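Local structure of beta-N-acetylhexosaminidase (Akkermansia muciniphila, 6JEB) at residues 129-134 with 191-196. The protein hydrolyses terminal non-reducing N-acetylglucosamine and N-acetylgalactosamine units from glycans and from chitobiose, as a zinc-containing beta-N-acetylhexosaminidase of glycoside hydrolase family 20. Sequence-based numbering, arbitrary orientation.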
loop_
_atom_site.group_PDB
_atom_site.type_symbol
_atom_site.label_atom_id
_atom_site.label_comp_id
_atom_site.label_asym_id
_atom_site.label_seq_id
_atom_site.Cartn_x
_atom_site.Cartn_y
_atom_site.Cartn_z
ATOM N N THR A 129 -6.054 -10.654 4.465
ATOM C CA THR A 129 -6.401 -11.501 5.599
ATOM C C THR A 129 -6.209 -10.737 6.900
ATOM O O THR A 129 -5.242 -9.987 7.056
ATOM C CB THR A 129 -5.549 -12.792 5.630
ATOM O OG1 THR A 129 -4.208 -12.482 6.020
ATOM C CG2 THR A 129 -5.515 -13.474 4.265
ATOM N N ASP A 130 -7.129 -10.937 7.840
ATOM C CA ASP A 130 -6.970 -10.356 9.168
ATOM C C ASP A 130 -7.935 -11.044 10.131
ATOM O O ASP A 130 -8.413 -12.153 9.863
ATOM C CB ASP A 130 -7.133 -8.825 9.127
ATOM C CG ASP A 130 -6.297 -8.138 10.194
ATOM O OD1 ASP A 130 -6.679 -8.214 11.384
ATOM O OD2 ASP A 130 -5.236 -7.557 9.851
ATOM N N ASN A 131 -8.226 -10.375 11.252
ATOM C CA ASN A 131 -9.101 -10.958 12.263
ATOM C C ASN A 131 -10.554 -10.949 11.818
ATOM O O ASN A 131 -11.331 -11.813 12.246
ATOM C CB ASN A 131 -8.983 -10.159 13.555
ATOM C CG ASN A 131 -7.619 -10.282 14.191
ATOM O OD1 ASN A 131 -7.048 -11.376 14.260
ATOM N ND2 ASN A 131 -7.090 -9.163 14.674
ATOM N N GLN A 132 -10.929 -9.975 10.978
ATOM C CA GLN A 132 -12.312 -9.675 10.629
ATOM C C GLN A 132 -12.743 -10.301 9.311
ATOM O O GLN A 132 -13.907 -10.151 8.918
ATOM C CB GLN A 132 -12.521 -8.149 10.564
ATOM C CG GLN A 132 -12.334 -7.417 11.891
ATOM C CD GLN A 132 -10.872 -7.177 12.265
ATOM O OE1 GLN A 132 -9.964 -7.417 11.472
ATOM N NE2 GLN A 132 -10.646 -6.712 13.495
ATOM N N GLY A 133 -11.843 -10.992 8.621
ATOM C CA GLY A 133 -12.179 -11.576 7.341
ATOM C C GLY A 133 -10.968 -12.101 6.601
ATOM O O GLY A 133 -9.827 -11.715 6.887
ATOM N N TRP A 134 -11.226 -12.989 5.643
ATOM C CA TRP A 134 -10.206 -13.617 4.813
ATOM C C TRP A 134 -10.752 -13.599 3.393
ATOM O O TRP A 134 -11.839 -14.133 3.155
ATOM C CB TRP A 134 -9.973 -15.063 5.282
ATOM C CG TRP A 134 -8.947 -15.795 4.467
ATOM C CD1 TRP A 134 -9.073 -16.203 3.166
ATOM C CD2 TRP A 134 -7.622 -16.169 4.880
ATOM N NE1 TRP A 134 -7.906 -16.804 2.746
ATOM C CE2 TRP A 134 -7.008 -16.807 3.784
ATOM C CE3 TRP A 134 -6.908 -16.047 6.080
ATOM C CZ2 TRP A 134 -5.701 -17.303 3.839
ATOM C CZ3 TRP A 134 -5.603 -16.537 6.129
ATOM C CH2 TRP A 134 -5.022 -17.162 5.017
ATOM N N PRO A 191 2.323 -14.520 11.939
ATOM C CA PRO A 191 1.487 -15.600 12.468
ATOM C C PRO A 191 0.224 -15.116 13.182
ATOM O O PRO A 191 -0.629 -15.948 13.506
ATOM C CB PRO A 191 2.427 -16.303 13.453
ATOM C CG PRO A 191 3.289 -15.182 13.993
ATOM C CD PRO A 191 3.477 -14.233 12.816
ATOM N N GLY A 192 0.108 -13.813 13.425
ATOM C CA GLY A 192 -1.039 -13.240 14.094
ATOM C C GLY A 192 -2.033 -12.630 13.132
ATOM O O GLY A 192 -2.058 -12.945 11.935
ATOM N N HIS A 193 -2.866 -11.733 13.661
ATOM C CA HIS A 193 -3.973 -11.158 12.899
ATOM C C HIS A 193 -4.755 -12.254 12.179
ATOM O O HIS A 193 -5.127 -12.131 11.008
ATOM C CB HIS A 193 -3.489 -10.058 11.946
ATOM C CG HIS A 193 -3.321 -8.729 12.617
ATOM N ND1 HIS A 193 -4.376 -7.860 12.803
ATOM C CD2 HIS A 193 -2.238 -8.134 13.174
ATOM C CE1 HIS A 193 -3.946 -6.776 13.426
ATOM N NE2 HIS A 193 -2.651 -6.917 13.666
ATOM N N ASN A 194 -5.035 -13.328 12.921
ATOM C CA ASN A 194 -5.492 -14.579 12.331
ATOM C C ASN A 194 -6.793 -15.084 12.946
ATOM O O ASN A 194 -7.070 -16.287 12.883
ATOM C CB ASN A 194 -4.400 -15.653 12.431
ATOM C CG ASN A 194 -3.693 -15.889 11.109
ATOM O OD1 ASN A 194 -4.292 -15.759 10.039
ATOM N ND2 ASN A 194 -2.421 -16.264 11.174
ATOM N N GLN A 195 -7.616 -14.202 13.523
ATOM C CA GLN A 195 -8.853 -14.701 14.126
ATOM C C GLN A 195 -9.775 -15.328 13.085
ATOM O O GLN A 195 -10.462 -16.312 13.379
ATOM C CB GLN A 195 -9.579 -13.623 14.926
ATOM C CG GLN A 195 -10.773 -14.194 15.696
ATOM C CD GLN A 195 -11.294 -13.254 16.753
ATOM O OE1 GLN A 195 -10.531 -12.471 17.328
ATOM N NE2 GLN A 195 -12.602 -13.316 17.018
ATOM N N ALA A 196 -9.805 -14.784 11.862
ATOM C CA ALA A 196 -10.675 -15.360 10.840
ATOM C C ALA A 196 -10.205 -16.759 10.458
ATOM O O ALA A 196 -11.019 -17.690 10.339
ATOM C CB ALA A 196 -10.762 -14.438 9.620
HETATM O O HOH W 1 -4.085 -12.971 8.617
HETATM O O HOH W 2 -7.145 -14.661 9.379
#
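Asp130 and His193 meet side by side, the imidazole ND1 donating to the carboxylate OD1 over 2.7 Å. The acceptor lies close to the ring plane, while the donor reaches OD1 on its syn side, somewhat out of the carboxylate plane; the two planes stand 69° apart. On its anti side OD1 also accepts the backbone N of Asn131, again at 2.7 Å. Beyond the two segments, OD1 forms a salt bridge with Arg101 and OD2 is bonded to His127, which together fix the turn of the carboxylate. His193 NE2 in turn bonds Glu258; Asp130, His193 and Glu258 form the charge relay system of this enzyme, the first two in the loops after strands 123-127 and 183-187 of the catalytic TIM barrel. An alanine in place of Asp130 would probably leave His193 ND1 and the Asn131 N-H without their shared acceptor and the imidazole freer to turn.

Asn131 makes the second direct bond. With its CG anti to the carbonyl carbon (chi1 -67°), OD1 accepts Gln195 N at 3.0 Å, in the carbonyl plane on a lone pair, at the start of helix 195-200. The Asn131 amide plane is turned only 20° from the imidazole plane, although the two side chains cross obliquely. Close by, the methyl of Ala196 presses against the backbone of the other loop, its CB 3.3 Å from Asp130 O.

Packing is looser towards Trp134 and Asn194, where the indole edge atom CZ3 comes no nearer than 4.2 Å to the amide OD1. Water takes over here although the surroundings are buried: one molecule donates to both Asp130 O and Asn194 OD1, and another, whose oxygen lies 2.7 Å from His193 O, links that carbonyl to Thr129 OG1, which is also bonded to the backbone N of Asp189.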